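Local structure of uronate isomerase (Caulobacter crescentus, 2Q01) at residues 372-383 and 403-413; 299-310 and 349-360. The protein catalyses the interconversion of D-glucuronate with D-fructuronate and of D-galacturonate with D-tagaturonate, an aldose-ketose isomerisation in uronate metabolism. All coordinates share one frame; numbering follows the deposited sequence.

Interaction 1 of 2, residues 372-383 and 403-413. With K (potassium ion), chain E.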
loop_
_atom_site.group_PDB
_atom_site.type_symbol
_atom_site.label_atom_id
_atom_site.label_comp_id
_atom_site.label_asym_id
_atom_site.label_seq_id
_atom_site.Cartn_x
_atom_site.Cartn_y
_atom_site.Cartn_z
ATOM N N ALA B 372 -2.065 -12.625 4.376
ATOM C CA ALA B 372 -1.776 -12.984 5.761
ATOM C C ALA B 372 -3.013 -13.420 6.570
ATOM O O ALA B 372 -2.932 -14.435 7.267
ATOM C CB ALA B 372 -0.977 -11.884 6.484
ATOM N N PRO B 373 -4.147 -12.666 6.490
ATOM C CA PRO B 373 -5.407 -13.169 7.073
ATOM C C PRO B 373 -5.847 -14.562 6.606
ATOM O O PRO B 373 -6.338 -15.344 7.416
ATOM C CB PRO B 373 -6.425 -12.118 6.643
ATOM C CG PRO B 373 -5.619 -10.856 6.589
ATOM C CD PRO B 373 -4.340 -11.302 5.947
ATOM N N LEU B 374 -5.669 -14.855 5.321
ATOM C CA LEU B 374 -5.989 -16.168 4.769
ATOM C C LEU B 374 -5.018 -17.233 5.265
ATOM O O LEU B 374 -5.433 -18.311 5.698
ATOM C CB LEU B 374 -6.001 -16.133 3.227
ATOM C CG LEU B 374 -7.232 -15.580 2.497
ATOM C CD1 LEU B 374 -6.924 -15.422 1.011
ATOM C CD2 LEU B 374 -8.464 -16.453 2.688
ATOM N N ALA B 375 -3.727 -16.925 5.198
ATOM C CA ALA B 375 -2.688 -17.887 5.564
ATOM C C ALA B 375 -2.529 -18.047 7.068
ATOM O O ALA B 375 -2.068 -19.096 7.527
ATOM C CB ALA B 375 -1.369 -17.536 4.925
ATOM N N GLY B 376 -2.926 -17.035 7.834
ATOM C CA GLY B 376 -2.976 -17.136 9.290
ATOM C C GLY B 376 -4.201 -17.880 9.817
ATOM O O GLY B 376 -4.386 -17.981 11.027
ATOM N N HIS B 377 -5.036 -18.395 8.916
ATOM C CA HIS B 377 -6.218 -19.176 9.291
ATOM C C HIS B 377 -6.257 -20.579 8.688
ATOM O O HIS B 377 -6.456 -21.551 9.407
ATOM C CB HIS B 377 -7.518 -18.442 8.941
ATOM C CG HIS B 377 -8.733 -19.309 9.054
ATOM N ND1 HIS B 377 -9.275 -19.672 10.268
ATOM C CD2 HIS B 377 -9.483 -19.926 8.109
ATOM C CE1 HIS B 377 -10.318 -20.459 10.065
ATOM N NE2 HIS B 377 -10.461 -20.633 8.764
ATOM N N TYR B 378 -6.111 -20.681 7.368
ATOM C CA TYR B 378 -6.309 -21.956 6.673
ATOM C C TYR B 378 -5.123 -22.891 6.835
ATOM O O TYR B 378 -3.987 -22.472 6.605
ATOM C CB TYR B 378 -6.579 -21.719 5.185
ATOM C CG TYR B 378 -7.985 -21.272 4.899
ATOM C CD1 TYR B 378 -8.278 -19.931 4.658
ATOM C CD2 TYR B 378 -9.036 -22.195 4.880
ATOM C CE1 TYR B 378 -9.585 -19.519 4.399
ATOM C CE2 TYR B 378 -10.339 -21.797 4.625
ATOM C CZ TYR B 378 -10.607 -20.462 4.386
ATOM O OH TYR B 378 -11.898 -20.078 4.134
ATOM N N PRO B 379 -5.364 -24.157 7.232
ATOM C CA PRO B 379 -4.329 -25.191 7.370
ATOM C C PRO B 379 -3.486 -25.426 6.108
ATOM O O PRO B 379 -2.303 -25.761 6.206
ATOM C CB PRO B 379 -5.141 -26.445 7.684
ATOM C CG PRO B 379 -6.351 -25.938 8.331
ATOM C CD PRO B 379 -6.688 -24.678 7.608
ATOM N N VAL B 380 -4.084 -25.214 4.941
ATOM C CA VAL B 380 -3.461 -25.562 3.668
ATOM C C VAL B 380 -2.602 -24.462 3.041
ATOM O O VAL B 380 -1.806 -24.738 2.148
ATOM C CB VAL B 380 -4.529 -26.011 2.645
ATOM C CG1 VAL B 380 -5.213 -27.263 3.127
ATOM C CG2 VAL B 380 -5.557 -24.924 2.420
ATOM N N LEU B 381 -2.764 -23.224 3.506
ATOM C CA LEU B 381 -2.189 -22.053 2.838
ATOM C C LEU B 381 -0.901 -21.580 3.485
ATOM O O LEU B 381 -0.819 -21.493 4.709
ATOM C CB LEU B 381 -3.200 -20.907 2.854
ATOM C CG LEU B 381 -4.027 -20.566 1.611
ATOM C CD1 LEU B 381 -4.275 -21.746 0.683
ATOM C CD2 LEU B 381 -5.333 -19.911 2.037
ATOM N N LYS B 382 0.097 -21.252 2.680
ATOM C CA LYS B 382 1.352 -20.735 3.199
ATOM C C LYS B 382 1.729 -19.572 2.303
ATOM O O LYS B 382 1.257 -19.495 1.176
ATOM C CB LYS B 382 2.420 -21.819 3.124
ATOM C CG LYS B 382 3.186 -22.072 4.395
ATOM C CD LYS B 382 2.547 -23.152 5.222
ATOM C CE LYS B 382 3.565 -23.879 6.069
ATOM N NZ LYS B 382 2.889 -24.533 7.221
ATOM N N LEU B 383 2.576 -18.669 2.792
ATOM C CA LEU B 383 2.968 -17.505 2.004
ATOM C C LEU B 383 4.354 -17.628 1.423
ATOM O O LEU B 383 5.303 -17.953 2.124
ATOM C CB LEU B 383 2.857 -16.219 2.817
ATOM C CG LEU B 383 1.423 -15.825 3.159
ATOM C CD1 LEU B 383 1.383 -14.452 3.750
ATOM C CD2 LEU B 383 0.512 -15.915 1.936
ATOM N N VAL B 403 3.251 -8.967 6.725
ATOM C CA VAL B 403 2.766 -10.341 6.752
ATOM C C VAL B 403 2.902 -11.012 8.130
ATOM O O VAL B 403 2.049 -11.818 8.520
ATOM C CB VAL B 403 3.481 -11.148 5.624
ATOM C CG1 VAL B 403 3.768 -12.595 6.005
ATOM C CG2 VAL B 403 2.700 -11.040 4.337
ATOM N N THR B 404 3.955 -10.649 8.862
ATOM C CA THR B 404 4.343 -11.321 10.109
ATOM C C THR B 404 3.277 -11.272 11.207
ATOM O O THR B 404 3.004 -12.272 11.867
ATOM C CB THR B 404 5.661 -10.730 10.655
ATOM O OG1 THR B 404 6.683 -10.859 9.665
ATOM C CG2 THR B 404 6.108 -11.433 11.923
ATOM N N GLU B 405 2.664 -10.112 11.384
ATOM C CA GLU B 405 1.736 -9.907 12.496
ATOM C C GLU B 405 0.474 -10.783 12.487
ATOM O O GLU B 405 -0.036 -11.149 13.547
ATOM C CB GLU B 405 1.430 -8.422 12.653
ATOM C CG GLU B 405 2.674 -7.660 13.121
ATOM C CD GLU B 405 2.547 -6.162 13.016
ATOM O OE1 GLU B 405 1.981 -5.679 12.010
ATOM O OE2 GLU B 405 3.005 -5.467 13.950
ATOM N N THR B 406 0.003 -11.148 11.297
ATOM C CA THR B 406 -1.152 -12.039 11.168
ATOM C C THR B 406 -0.762 -13.491 10.850
ATOM O O THR B 406 -1.264 -14.425 11.477
ATOM C CB THR B 406 -2.150 -11.511 10.129
ATOM O OG1 THR B 406 -2.478 -10.152 10.441
ATOM C CG2 THR B 406 -3.410 -12.331 10.137
ATOM N N ALA B 407 0.136 -13.678 9.889
ATOM C CA ALA B 407 0.548 -15.019 9.483
ATOM C C ALA B 407 1.614 -15.630 10.398
ATOM O O ALA B 407 1.710 -16.850 10.524
ATOM C CB ALA B 407 1.023 -15.013 8.029
ATOM N N GLY B 408 2.412 -14.788 11.042
ATOM C CA GLY B 408 3.560 -15.266 11.791
ATOM C C GLY B 408 4.673 -15.616 10.836
ATOM O O GLY B 408 4.628 -15.250 9.659
ATOM N N PHE B 409 5.676 -16.326 11.344
ATOM C CA PHE B 409 6.813 -16.746 10.532
ATOM C C PHE B 409 6.633 -18.153 9.980
ATOM O O PHE B 409 7.213 -18.506 8.954
ATOM C CB PHE B 409 8.094 -16.705 11.355
ATOM C CG PHE B 409 8.570 -15.318 11.682
ATOM C CD1 PHE B 409 9.288 -14.575 10.749
ATOM C CD2 PHE B 409 8.316 -14.763 12.927
ATOM C CE1 PHE B 409 9.739 -13.294 11.053
ATOM C CE2 PHE B 409 8.768 -13.486 13.245
ATOM C CZ PHE B 409 9.479 -12.750 12.306
ATOM N N TYR B 410 5.822 -18.949 10.665
ATOM C CA TYR B 410 5.747 -20.380 10.404
ATOM C C TYR B 410 4.694 -20.711 9.357
ATOM O O TYR B 410 4.539 -21.867 8.955
ATOM C CB TYR B 410 5.534 -21.133 11.716
ATOM C CG TYR B 410 6.665 -20.902 12.697
ATOM C CD1 TYR B 410 6.577 -19.907 13.672
ATOM C CD2 TYR B 410 7.839 -21.649 12.628
ATOM C CE1 TYR B 410 7.616 -19.675 14.557
ATOM C CE2 TYR B 410 8.888 -21.423 13.516
ATOM C CZ TYR B 410 8.766 -20.432 14.473
ATOM O OH TYR B 410 9.791 -20.200 15.357
ATOM N N ASN B 411 3.987 -19.666 8.924
ATOM C CA ASN B 411 3.081 -19.699 7.788
ATOM C C ASN B 411 3.735 -19.130 6.526
ATOM O O ASN B 411 3.053 -18.850 5.538
ATOM C CB ASN B 411 1.823 -18.896 8.107
ATOM C CG ASN B 411 0.846 -19.661 8.977
ATOM O OD1 ASN B 411 0.570 -20.838 8.728
ATOM N ND2 ASN B 411 0.270 -18.991 9.959
ATOM N N THR B 412 5.051 -18.936 6.578
ATOM C CA THR B 412 5.838 -18.545 5.410
ATOM C C THR B 412 6.789 -19.694 5.032
ATOM O O THR B 412 6.928 -20.659 5.786
ATOM C CB THR B 412 6.595 -17.195 5.619
ATOM O OG1 THR B 412 7.706 -17.378 6.509
ATOM C CG2 THR B 412 5.653 -16.101 6.166
ATOM N N VAL B 413 7.418 -19.608 3.860
ATOM C CA VAL B 413 8.212 -20.729 3.329
ATOM C C VAL B 413 9.698 -20.395 3.116
ATOM O O VAL B 413 10.435 -21.166 2.497
ATOM C CB VAL B 413 7.595 -21.313 2.011
ATOM C CG1 VAL B 413 6.173 -21.744 2.230
ATOM C CG2 VAL B 413 7.664 -20.308 0.860
HETATM K K K E . -1.386 -21.899 7.190
HETATM O O HOH W 1 -3.665 -15.406 12.519
HETATM O O HOH W 2 -0.021 -24.120 7.411
HETATM O O HOH W 3 8.097 -17.329 2.537
#
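N411 joins the segments through a potassium ion: its OD1 binds the metal at 2.7 Å, alongside the backbone oxygens of A375, Y378 and L381, a water, and S75 O of the second subunit. Asparagine suits the place because its amide has two ends to use. While OD1 serves the metal, ND2 donates to A407 O across 2.6 Å, in the carbonyl plane and on a lone pair, so the amide's rotation is fixed from both ends. With CG beside the backbone N (chi1 -79°), the amide is carried over to the ion. The metal-bound water also donates to P379 O and accepts from K382 NZ. K382 lays its CG against N411 O, and the bend at chi2 (92°) beyond it turns the chain toward that water.

L383 N donates to the same N411 O at 2.8 Å, whereas the return bond from V413 N to L383 O is weak; a second water links those last two atoms. On the apolar side, L383 and V403 meet tip to tip, CD1 to CG2 at 3.7 Å. Alanine suits the close helix ends, A372 CB lying 4.0 Å from A407 CB, and G376, with no side chain, lets its CA lie on A407 CA. Neutral oxygens, from carbonyls, an amide and a water, suit potassium, which joins helix end, turn, strand start and N411 to the second subunit.

Interaction 2 of 2, residues 299-310 and 349-360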
loop_
_atom_site.group_PDB
_atom_site.type_symbol
_atom_site.label_atom_id
_atom_site.label_comp_id
_atom_site.label_asym_id
_atom_site.label_seq_id
_atom_site.Cartn_x
_atom_site.Cartn_y
_atom_site.Cartn_z
ATOM N N SER B 299 -2.980 -33.495 -5.954
ATOM C CA SER B 299 -2.009 -33.295 -4.872
ATOM C C SER B 299 -2.400 -34.015 -3.589
ATOM O O SER B 299 -1.540 -34.378 -2.785
ATOM C CB SER B 299 -1.839 -31.807 -4.587
ATOM O OG SER B 299 -1.001 -31.204 -5.553
ATOM N N LEU B 300 -3.705 -34.215 -3.407
ATOM C CA LEU B 300 -4.241 -35.032 -2.325
ATOM C C LEU B 300 -3.735 -36.469 -2.399
ATOM O O LEU B 300 -3.585 -37.131 -1.367
ATOM C CB LEU B 300 -5.759 -35.040 -2.403
ATOM C CG LEU B 300 -6.618 -34.202 -1.461
ATOM C CD1 LEU B 300 -6.143 -32.767 -1.311
ATOM C CD2 LEU B 300 -8.033 -34.256 -1.985
ATOM N N ASP B 301 -3.472 -36.938 -3.621
ATOM C CA ASP B 301 -2.970 -38.290 -3.857
ATOM C C ASP B 301 -1.445 -38.383 -3.949
ATOM O O ASP B 301 -0.850 -39.254 -3.313
ATOM C CB ASP B 301 -3.617 -38.900 -5.107
ATOM C CG ASP B 301 -5.103 -39.183 -4.920
ATOM O OD1 ASP B 301 -5.887 -38.886 -5.848
ATOM O OD2 ASP B 301 -5.492 -39.700 -3.850
ATOM N N ASP B 302 -0.820 -37.495 -4.727
ATOM C CA ASP B 302 0.628 -37.586 -4.987
ATOM C C ASP B 302 1.536 -36.673 -4.151
ATOM O O ASP B 302 2.763 -36.786 -4.218
ATOM C CB ASP B 302 0.950 -37.486 -6.496
ATOM C CG ASP B 302 0.608 -36.125 -7.119
ATOM O OD1 ASP B 302 0.401 -36.096 -8.352
ATOM O OD2 ASP B 302 0.557 -35.089 -6.418
ATOM N N GLY B 303 0.932 -35.778 -3.374
ATOM C CA GLY B 303 1.673 -34.951 -2.424
ATOM C C GLY B 303 2.516 -33.828 -3.005
ATOM O O GLY B 303 3.456 -33.356 -2.360
ATOM N N LEU B 304 2.190 -33.402 -4.221
ATOM C CA LEU B 304 2.830 -32.238 -4.826
ATOM C C LEU B 304 2.366 -30.930 -4.197
ATOM O O LEU B 304 1.178 -30.623 -4.186
ATOM C CB LEU B 304 2.585 -32.211 -6.332
ATOM C CG LEU B 304 3.796 -32.305 -7.258
ATOM C CD1 LEU B 304 4.818 -33.284 -6.742
ATOM C CD2 LEU B 304 3.359 -32.664 -8.662
ATOM N N VAL B 305 3.321 -30.176 -3.663
ATOM C CA VAL B 305 3.059 -28.863 -3.080
ATOM C C VAL B 305 2.734 -27.866 -4.191
ATOM O O VAL B 305 3.451 -27.758 -5.174
ATOM C CB VAL B 305 4.254 -28.378 -2.226
ATOM C CG1 VAL B 305 4.100 -26.933 -1.866
ATOM C CG2 VAL B 305 4.378 -29.217 -0.961
ATOM N N MET B 306 1.638 -27.141 -4.030
ATOM C CA MET B 306 1.095 -26.352 -5.114
ATOM C C MET B 306 1.429 -24.873 -4.964
ATOM O O MET B 306 0.959 -24.220 -4.041
ATOM C CB MET B 306 -0.411 -26.564 -5.137
ATOM C CG MET B 306 -1.084 -26.233 -6.419
ATOM S SD MET B 306 -2.795 -26.735 -6.258
ATOM C CE MET B 306 -3.566 -25.207 -6.748
ATOM N N GLN B 307 2.234 -24.342 -5.877
ATOM C CA GLN B 307 2.546 -22.912 -5.863
ATOM C C GLN B 307 1.680 -22.124 -6.840
ATOM O O GLN B 307 1.669 -22.403 -8.037
ATOM C CB GLN B 307 4.017 -22.665 -6.188
ATOM C CG GLN B 307 4.997 -23.474 -5.369
ATOM C CD GLN B 307 6.421 -23.305 -5.861
ATOM O OE1 GLN B 307 6.900 -24.083 -6.686
ATOM N NE2 GLN B 307 7.100 -22.273 -5.371
ATOM N N ILE B 308 0.968 -21.125 -6.332
ATOM C CA ILE B 308 0.216 -20.228 -7.193
ATOM C C ILE B 308 0.934 -18.879 -7.335
ATOM O O ILE B 308 1.144 -18.160 -6.352
ATOM C CB ILE B 308 -1.252 -20.069 -6.721
ATOM C CG1 ILE B 308 -1.922 -21.447 -6.618
ATOM C CG2 ILE B 308 -2.034 -19.153 -7.675
ATOM C CD1 ILE B 308 -3.242 -21.446 -5.874
ATOM N N HIS B 309 1.317 -18.574 -8.575
ATOM C CA HIS B 309 1.977 -17.328 -8.968
ATOM C C HIS B 309 1.064 -16.478 -9.867
ATOM O O HIS B 309 1.284 -16.419 -11.081
ATOM C CB HIS B 309 3.240 -17.654 -9.770
ATOM C CG HIS B 309 4.427 -18.012 -8.936
ATOM N ND1 HIS B 309 4.821 -19.315 -8.727
ATOM C CD2 HIS B 309 5.324 -17.239 -8.281
ATOM C CE1 HIS B 309 5.902 -19.331 -7.969
ATOM N NE2 HIS B 309 6.229 -18.083 -7.684
ATOM N N PRO B 310 0.039 -15.816 -9.296
ATOM C CA PRO B 310 -0.871 -15.124 -10.196
ATOM C C PRO B 310 -0.579 -13.631 -10.404
ATOM O O PRO B 310 0.203 -13.030 -9.658
ATOM C CB PRO B 310 -2.215 -15.286 -9.488
ATOM C CG PRO B 310 -1.855 -15.313 -8.013
ATOM C CD PRO B 310 -0.392 -15.670 -7.893
ATOM N N LEU B 349 -11.554 -27.955 -0.110
ATOM C CA LEU B 349 -10.325 -28.574 0.384
ATOM C C LEU B 349 -9.493 -27.763 1.385
ATOM O O LEU B 349 -8.355 -28.128 1.668
ATOM C CB LEU B 349 -9.436 -28.951 -0.802
ATOM C CG LEU B 349 -9.962 -29.968 -1.816
ATOM C CD1 LEU B 349 -9.055 -30.042 -3.023
ATOM C CD2 LEU B 349 -10.138 -31.342 -1.182
ATOM N N GLY B 350 -10.053 -26.692 1.935
ATOM C CA GLY B 350 -9.284 -25.782 2.787
ATOM C C GLY B 350 -8.851 -26.325 4.135
ATOM O O GLY B 350 -7.877 -25.850 4.705
ATOM N N ASN B 351 -9.577 -27.321 4.637
ATOM C CA ASN B 351 -9.300 -27.914 5.943
ATOM C C ASN B 351 -8.703 -29.318 5.839
ATOM O O ASN B 351 -8.668 -30.057 6.823
ATOM C CB ASN B 351 -10.573 -27.936 6.798
ATOM C CG ASN B 351 -11.303 -26.594 6.810
ATOM O OD1 ASN B 351 -12.490 -26.514 6.487
ATOM N ND2 ASN B 351 -10.594 -25.538 7.186
ATOM N N ASP B 352 -8.232 -29.678 4.648
ATOM C CA ASP B 352 -7.629 -30.988 4.411
ATOM C C ASP B 352 -6.165 -31.008 4.858
ATOM O O ASP B 352 -5.407 -30.105 4.518
ATOM C CB ASP B 352 -7.739 -31.356 2.927
ATOM C CG ASP B 352 -7.564 -32.844 2.674
ATOM O OD1 ASP B 352 -6.432 -33.348 2.799
ATOM O OD2 ASP B 352 -8.560 -33.509 2.325
ATOM N N PRO B 353 -5.766 -32.037 5.631
ATOM C CA PRO B 353 -4.373 -32.176 6.081
ATOM C C PRO B 353 -3.353 -32.461 4.966
ATOM O O PRO B 353 -2.200 -32.041 5.071
ATOM C CB PRO B 353 -4.434 -33.365 7.051
ATOM C CG PRO B 353 -5.892 -33.525 7.396
ATOM C CD PRO B 353 -6.617 -33.117 6.165
ATOM N N ARG B 354 -3.780 -33.157 3.915
ATOM C CA ARG B 354 -2.876 -33.631 2.857
ATOM C C ARG B 354 -2.498 -32.564 1.825
ATOM O O ARG B 354 -1.563 -32.759 1.043
ATOM C CB ARG B 354 -3.480 -34.843 2.131
ATOM C CG ARG B 354 -3.862 -36.008 3.033
ATOM C CD ARG B 354 -4.802 -36.969 2.315
ATOM N NE ARG B 354 -6.156 -36.428 2.180
ATOM C CZ ARG B 354 -7.074 -36.888 1.330
ATOM N NH1 ARG B 354 -6.799 -37.901 0.514
ATOM N NH2 ARG B 354 -8.274 -36.325 1.289
ATOM N N LEU B 355 -3.225 -31.447 1.816
ATOM C CA LEU B 355 -3.000 -30.401 0.821
ATOM C C LEU B 355 -2.095 -29.280 1.333
ATOM O O LEU B 355 -2.254 -28.788 2.452
ATOM C CB LEU B 355 -4.333 -29.836 0.316
ATOM C CG LEU B 355 -4.305 -28.792 -0.807
ATOM C CD1 LEU B 355 -3.708 -29.359 -2.095
ATOM C CD2 LEU B 355 -5.689 -28.214 -1.050
ATOM N N SER B 356 -1.141 -28.888 0.496
ATOM C CA SER B 356 -0.242 -27.794 0.805
ATOM C C SER B 356 -0.192 -26.824 -0.376
ATOM O O SER B 356 0.233 -27.197 -1.479
ATOM C CB SER B 356 1.148 -28.340 1.141
ATOM O OG SER B 356 1.990 -27.323 1.652
ATOM N N ILE B 357 -0.659 -25.595 -0.143
ATOM C CA ILE B 357 -0.643 -24.531 -1.150
ATOM C C ILE B 357 0.249 -23.359 -0.693
ATOM O O ILE B 357 0.201 -22.952 0.463
ATOM C CB ILE B 357 -2.083 -24.034 -1.482
ATOM C CG1 ILE B 357 -2.991 -25.207 -1.875
ATOM C CG2 ILE B 357 -2.079 -22.998 -2.606
ATOM C CD1 ILE B 357 -4.417 -24.821 -2.161
ATOM N N ILE B 358 1.073 -22.838 -1.599
ATOM C CA ILE B 358 1.906 -21.671 -1.316
ATOM C C ILE B 358 1.501 -20.520 -2.227
ATOM O O ILE B 358 1.594 -20.632 -3.444
ATOM C CB ILE B 358 3.420 -21.976 -1.474
ATOM C CG1 ILE B 358 3.816 -23.202 -0.644
ATOM C CG2 ILE B 358 4.254 -20.764 -1.058
ATOM C CD1 ILE B 358 5.242 -23.640 -0.846
ATOM N N LEU B 359 1.046 -19.421 -1.627
ATOM C CA LEU B 359 0.551 -18.264 -2.377
ATOM C C LEU B 359 1.607 -17.178 -2.545
ATOM O O LEU B 359 2.305 -16.810 -1.594
ATOM C CB LEU B 359 -0.667 -17.656 -1.690
ATOM C CG LEU B 359 -1.921 -18.494 -1.477
ATOM C CD1 LEU B 359 -2.861 -17.722 -0.566
ATOM C CD2 LEU B 359 -2.603 -18.854 -2.799
ATOM N N PHE B 360 1.696 -16.665 -3.766
ATOM C CA PHE B 360 2.611 -15.592 -4.112
ATOM C C PHE B 360 1.778 -14.433 -4.612
ATOM O O PHE B 360 0.603 -14.607 -4.921
ATOM C CB PHE B 360 3.555 -16.047 -5.220
ATOM C CG PHE B 360 4.648 -16.956 -4.753
ATOM C CD1 PHE B 360 4.403 -18.301 -4.512
ATOM C CD2 PHE B 360 5.933 -16.468 -4.566
ATOM C CE1 PHE B 360 5.413 -19.137 -4.078
ATOM C CE2 PHE B 360 6.949 -17.306 -4.144
ATOM C CZ PHE B 360 6.687 -18.643 -3.898
HETATM O O HOH W 4 -0.202 -30.692 -1.534
#
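M306, Q307 and I308 pair in parallel with I357, I358 and L359, neighbouring strands in the barrel sheet of a TIM-barrel-type metallo-dependent hydrolase relative. Four backbone hydrogen bonds alternate along the pair, from M306 N and S356 O through to F360 N and I308 O; the first is almost straight (177°). A water bridges L304 O and S356 N.

Aliphatic side chains pack on both sides, and beta-branched V305, I357 and I358 suit an extended backbone. V305 CG1 meets I358 CD1 at 3.6 Å on one side, where Q307 OE1 is bound to S249. On the other, I308 CD1 rests on I357 CG2 at 3.8 Å and M306 packs on L292 and A296 of helix 281-302. L300 reaches L349 tip to tip, CD2 to CD2, and its CG sits centrally over one face of the R354 guanidinium, which D352 steadies side-on, OD1 to NE and OD2 to NH2 (3.0 Å).

Flat, polarisable rings finish the strand ends. F360 CG, beside the backbone N (chi1 -76°), brings its ring face to face with H309, centroids 4.0 Å apart and planes 26° from parallel. D251 holds H309 ND1, while H309 NE2 stands 3.4 Å above the F360 ring centre.

From the N terminus, helix 281-302 runs through G303 into strand 305-308. The 38 residues between the segments of interaction 2 include most of helix 343-349; past it the chain returns as strand 357-359, and interaction 2 closes that loop. Helix 366-375 and strand 381-383 follow; helix 393-407 then brings the chain back for interaction 1, which closes a shorter loop of 19 residues. The two loops lie in series, neither nested nor crossed. They meet in one parallel sheet, where strand 357-359 lies between 305-308 and 381-383: V380 O and K382 N probably hydrogen-bond with N and O of I357. Together they tie successive barrel strands to the potassium site at the subunit interface.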